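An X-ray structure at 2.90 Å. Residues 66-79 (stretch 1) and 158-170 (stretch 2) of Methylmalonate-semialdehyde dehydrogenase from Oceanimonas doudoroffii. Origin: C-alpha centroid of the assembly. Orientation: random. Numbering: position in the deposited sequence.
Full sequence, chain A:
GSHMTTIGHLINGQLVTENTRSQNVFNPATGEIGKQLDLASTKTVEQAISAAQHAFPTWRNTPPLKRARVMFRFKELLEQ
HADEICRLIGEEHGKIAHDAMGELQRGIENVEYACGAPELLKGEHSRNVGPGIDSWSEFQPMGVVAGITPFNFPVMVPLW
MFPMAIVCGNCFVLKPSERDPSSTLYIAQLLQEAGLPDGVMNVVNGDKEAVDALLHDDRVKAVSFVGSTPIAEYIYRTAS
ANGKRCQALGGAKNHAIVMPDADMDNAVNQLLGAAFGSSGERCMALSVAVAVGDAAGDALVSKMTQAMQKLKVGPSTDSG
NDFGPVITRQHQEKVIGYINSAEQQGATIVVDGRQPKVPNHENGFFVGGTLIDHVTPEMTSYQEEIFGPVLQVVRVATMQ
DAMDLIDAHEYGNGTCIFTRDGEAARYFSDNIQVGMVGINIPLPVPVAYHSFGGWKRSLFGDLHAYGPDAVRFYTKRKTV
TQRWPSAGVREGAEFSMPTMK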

# COMPACT_ATOMS: atom_id res chain seq x y z
N LYS A 66 19.38 9.94 -3.91
CA LYS A 66 20.19 11.11 -4.13
C LYS A 66 19.33 12.38 -4.29
O LYS A 66 19.67 13.44 -3.76
CB LYS A 66 21.11 10.89 -5.34
CG LYS A 66 22.20 11.95 -5.47
CD LYS A 66 23.05 11.84 -6.72
CE LYS A 66 24.03 13.00 -6.75
NZ LYS A 66 24.88 12.95 -7.95
N ARG A 67 18.22 12.28 -5.00
CA ARG A 67 17.32 13.42 -5.11
C ARG A 67 16.78 13.83 -3.74
O ARG A 67 16.64 15.01 -3.47
CB ARG A 67 16.13 13.14 -6.03
CG ARG A 67 16.52 12.77 -7.44
CD ARG A 67 15.38 13.00 -8.41
NE ARG A 67 14.26 12.08 -8.22
CZ ARG A 67 13.97 11.05 -9.00
NH1 ARG A 67 14.72 10.74 -10.04
NH2 ARG A 67 12.91 10.31 -8.73
N ALA A 68 16.47 12.85 -2.89
CA ALA A 68 15.85 13.11 -1.60
C ALA A 68 16.81 13.79 -0.64
O ALA A 68 16.39 14.62 0.17
CB ALA A 68 15.33 11.83 -0.99
N ARG A 69 18.09 13.45 -0.75
CA ARG A 69 19.12 14.08 0.07
C ARG A 69 19.19 15.61 -0.18
O ARG A 69 19.66 16.38 0.68
CB ARG A 69 20.49 13.42 -0.16
CG ARG A 69 20.61 11.98 0.33
CD ARG A 69 22.04 11.48 0.20
NE ARG A 69 22.10 10.17 -0.45
CZ ARG A 69 21.98 9.01 0.17
NH1 ARG A 69 21.80 8.94 1.48
NH2 ARG A 69 22.03 7.89 -0.55
N VAL A 70 18.74 16.05 -1.34
CA VAL A 70 18.66 17.48 -1.55
C VAL A 70 17.63 18.05 -0.60
O VAL A 70 17.86 19.09 -0.01
CB VAL A 70 18.33 17.86 -3.00
CG1 VAL A 70 18.25 19.38 -3.14
CG2 VAL A 70 19.39 17.32 -3.94
N MET A 71 16.52 17.36 -0.44
CA MET A 71 15.43 17.82 0.43
C MET A 71 15.75 17.72 1.92
O MET A 71 15.26 18.51 2.73
CB MET A 71 14.14 17.07 0.13
CG MET A 71 13.67 17.16 -1.33
SD MET A 71 13.51 18.79 -2.15
CE MET A 71 12.76 19.63 -0.79
N PHE A 72 16.57 16.74 2.27
CA PHE A 72 17.14 16.59 3.61
C PHE A 72 18.00 17.80 3.99
O PHE A 72 17.90 18.31 5.09
CB PHE A 72 18.01 15.32 3.69
CG PHE A 72 17.27 14.10 4.12
CD1 PHE A 72 16.81 13.96 5.42
CD2 PHE A 72 17.06 13.06 3.24
CE1 PHE A 72 16.16 12.81 5.83
CE2 PHE A 72 16.40 11.91 3.63
CZ PHE A 72 15.95 11.78 4.92
N ARG A 73 18.86 18.23 3.07
CA ARG A 73 19.72 19.42 3.24
C ARG A 73 18.91 20.71 3.22
O ARG A 73 19.18 21.63 3.96
CB ARG A 73 20.79 19.47 2.14
CG ARG A 73 21.96 18.53 2.37
CD ARG A 73 22.93 18.56 1.20
NE ARG A 73 23.38 17.22 0.79
CZ ARG A 73 23.15 16.62 -0.40
NH1 ARG A 73 22.44 17.21 -1.37
NH2 ARG A 73 23.64 15.39 -0.61
N PHE A 74 17.94 20.75 2.33
CA PHE A 74 16.97 21.82 2.28
C PHE A 74 16.20 21.98 3.62
O PHE A 74 16.01 23.09 4.09
CB PHE A 74 16.01 21.52 1.12
CG PHE A 74 15.12 22.67 0.75
CD1 PHE A 74 15.64 23.94 0.57
CD2 PHE A 74 13.77 22.47 0.53
CE1 PHE A 74 14.81 25.00 0.22
CE2 PHE A 74 12.93 23.51 0.17
CZ PHE A 74 13.46 24.78 0.02
N LYS A 75 15.79 20.86 4.22
CA LYS A 75 15.09 20.84 5.52
C LYS A 75 15.81 21.74 6.52
O LYS A 75 15.21 22.57 7.19
CB LYS A 75 15.06 19.41 6.05
CG LYS A 75 13.81 19.04 6.80
CD LYS A 75 13.93 19.33 8.27
CE LYS A 75 14.23 18.09 9.08
NZ LYS A 75 13.26 18.07 10.19
N GLU A 76 17.13 21.57 6.56
CA GLU A 76 18.02 22.27 7.47
C GLU A 76 18.10 23.75 7.21
O GLU A 76 18.00 24.55 8.12
CB GLU A 76 19.43 21.69 7.33
CG GLU A 76 19.52 20.22 7.67
CD GLU A 76 19.09 19.99 9.09
OE1 GLU A 76 18.08 19.27 9.30
OE2 GLU A 76 19.76 20.59 9.99
N LEU A 77 18.32 24.10 5.97
CA LEU A 77 18.49 25.48 5.57
C LEU A 77 17.27 26.29 5.92
O LEU A 77 17.38 27.45 6.29
CB LEU A 77 18.70 25.56 4.07
CG LEU A 77 19.95 24.89 3.58
CD1 LEU A 77 20.04 25.04 2.09
CD2 LEU A 77 21.16 25.51 4.25
N LEU A 78 16.10 25.69 5.76
CA LEU A 78 14.87 26.38 5.99
C LEU A 78 14.75 26.74 7.46
O LEU A 78 14.38 27.86 7.79
CB LEU A 78 13.71 25.53 5.54
CG LEU A 78 13.57 25.35 4.03
CD1 LEU A 78 12.35 24.48 3.72
CD2 LEU A 78 13.45 26.68 3.32
N GLU A 79 15.13 25.80 8.32
CA GLU A 79 15.11 25.96 9.78
C GLU A 79 16.22 26.90 10.23
O GLU A 79 16.04 27.69 11.17
CB GLU A 79 15.28 24.61 10.48
CG GLU A 79 14.31 23.51 10.02
CD GLU A 79 14.44 22.17 10.76
OE1 GLU A 79 15.51 21.95 11.39
OE2 GLU A 79 13.49 21.34 10.71
N PRO A 158 3.94 27.11 -2.03
CA PRO A 158 4.96 26.63 -2.97
C PRO A 158 5.65 25.33 -2.54
O PRO A 158 6.00 24.51 -3.39
CB PRO A 158 5.94 27.80 -3.05
CG PRO A 158 5.07 28.99 -2.85
CD PRO A 158 4.06 28.56 -1.81
N LEU A 159 5.82 25.13 -1.22
CA LEU A 159 6.36 23.88 -0.68
C LEU A 159 5.38 22.71 -0.81
O LEU A 159 5.75 21.55 -0.73
CB LEU A 159 6.81 24.07 0.76
CG LEU A 159 8.04 24.98 0.90
CD1 LEU A 159 8.19 25.42 2.36
CD2 LEU A 159 9.33 24.35 0.35
N TRP A 160 4.12 23.01 -1.04
CA TRP A 160 3.19 21.99 -1.45
C TRP A 160 3.63 21.31 -2.73
O TRP A 160 3.38 20.12 -2.92
CB TRP A 160 1.80 22.59 -1.67
CG TRP A 160 1.07 22.92 -0.41
CD1 TRP A 160 1.55 22.87 0.87
CD2 TRP A 160 -0.29 23.34 -0.30
NE1 TRP A 160 0.56 23.22 1.76
CE2 TRP A 160 -0.57 23.52 1.07
CE3 TRP A 160 -1.30 23.57 -1.24
CZ2 TRP A 160 -1.81 23.91 1.52
CZ3 TRP A 160 -2.52 23.95 -0.79
CH2 TRP A 160 -2.78 24.13 0.58
N MET A 161 4.27 22.06 -3.61
CA MET A 161 4.43 21.65 -5.00
C MET A 161 5.83 21.16 -5.35
O MET A 161 6.01 19.99 -5.71
CB MET A 161 4.05 22.82 -5.91
CG MET A 161 2.61 23.29 -5.75
SD MET A 161 2.24 24.67 -6.84
CE MET A 161 0.67 25.24 -6.18
N PHE A 162 6.80 22.05 -5.26
CA PHE A 162 8.12 21.76 -5.82
C PHE A 162 9.04 20.81 -5.06
O PHE A 162 9.83 20.11 -5.68
CB PHE A 162 8.87 23.04 -6.22
CG PHE A 162 9.39 23.86 -5.09
CD1 PHE A 162 10.60 23.56 -4.49
CD2 PHE A 162 8.71 25.00 -4.69
CE1 PHE A 162 11.12 24.37 -3.49
CE2 PHE A 162 9.21 25.80 -3.68
CZ PHE A 162 10.42 25.49 -3.09
N PRO A 163 8.96 20.77 -3.72
CA PRO A 163 9.70 19.69 -3.07
C PRO A 163 9.32 18.34 -3.67
O PRO A 163 10.18 17.64 -4.18
CB PRO A 163 9.28 19.81 -1.60
CG PRO A 163 9.00 21.25 -1.44
CD PRO A 163 8.33 21.66 -2.73
N MET A 164 8.03 18.03 -3.68
CA MET A 164 7.59 16.69 -4.08
C MET A 164 7.79 16.50 -5.58
O MET A 164 8.19 15.42 -6.02
CB MET A 164 6.11 16.44 -3.72
CG MET A 164 5.58 15.06 -4.15
SD MET A 164 6.46 13.67 -3.42
CE MET A 164 5.84 13.79 -1.75
N ALA A 165 7.51 17.54 -6.37
CA ALA A 165 7.66 17.45 -7.81
C ALA A 165 9.11 17.16 -8.18
O ALA A 165 9.39 16.30 -9.02
CB ALA A 165 7.17 18.72 -8.46
N ILE A 166 10.03 17.87 -7.53
CA ILE A 166 11.45 17.76 -7.84
C ILE A 166 11.96 16.38 -7.44
O ILE A 166 12.56 15.66 -8.23
CB ILE A 166 12.28 18.87 -7.17
CG1 ILE A 166 12.05 20.18 -7.91
CG2 ILE A 166 13.76 18.53 -7.18
CD1 ILE A 166 12.48 21.42 -7.16
N VAL A 167 11.67 15.99 -6.21
CA VAL A 167 12.15 14.71 -5.71
C VAL A 167 11.58 13.56 -6.55
O VAL A 167 12.21 12.51 -6.65
CB VAL A 167 11.83 14.56 -4.21
CG1 VAL A 167 10.47 13.89 -3.96
CG2 VAL A 167 12.93 13.79 -3.52
N CYS A 168 10.39 13.75 -7.14
CA CYS A 168 9.83 12.80 -8.11
C CYS A 168 10.51 12.71 -9.54
O CYS A 168 10.03 11.97 -10.45
CB CYS A 168 8.34 13.06 -8.25
SG CYS A 168 7.43 12.52 -6.81
N GLY A 169 11.60 13.46 -9.74
CA GLY A 169 12.38 13.42 -10.97
C GLY A 169 12.06 14.52 -11.97
O GLY A 169 12.54 14.45 -13.09
N ASN A 170 11.27 15.52 -11.58
CA ASN A 170 10.90 16.62 -12.50
C ASN A 170 11.79 17.86 -12.36
O ASN A 170 12.54 18.02 -11.40
CB ASN A 170 9.47 17.06 -12.24
CG ASN A 170 8.47 15.95 -12.41
OD1 ASN A 170 8.30 15.44 -13.52
ND2 ASN A 170 7.79 15.58 -11.33

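The strongest polar link across the two stretches is made by Arg67, whose NE donates to Val167 O at 2.6 Å with an N-H...O angle of 156°. Arg67 NH2 reaches the same oxygen, Val167 O, at 3.1 Å, but the 130° angle makes this a weak bond. The carbonyl lies near the guanidinium plane, where both N-H groups can converge on it, and it belongs to the last residue of its helix and receives no backbone bond from within the stretch, which leaves it free for the arginine. The chain then turns over one face of the guanidinium: Arg67 NH2 is 3.5 Å from Cys168 C, while Arg67 NE and Gly169 N, two donors 3.4 Å apart, do not bond. Gly169, at phi 98°, closes a Schellman motif; a CB there would be jammed against the preceding carbonyl and lie 3.3 Å from Arg67 NH1.

Beyond this end the contact is apolar. The helices run roughly antiparallel, at 149° with axes 9.6 Å apart at closest approach, so ascending residues in stretch 1 meet descending ones in stretch 2. Val167 CG2 packs 4.0 Å from Ala68 CB and 4.1 Å from Met71 CG. Met71 CE reaches Pro163 CB at 3.6 Å. These are van der Waals contacts between buried nonpolar groups, with the small Ala68 letting Val167 CG2 come within 3.6 Å of Ala68 CA. Farther along, Leu159 CD2 lies at the edge of the Phe74 ring, 3.7 Å from Phe74 CE2, and Phe162 CE1 is 4.2 Å from Phe74 CE2.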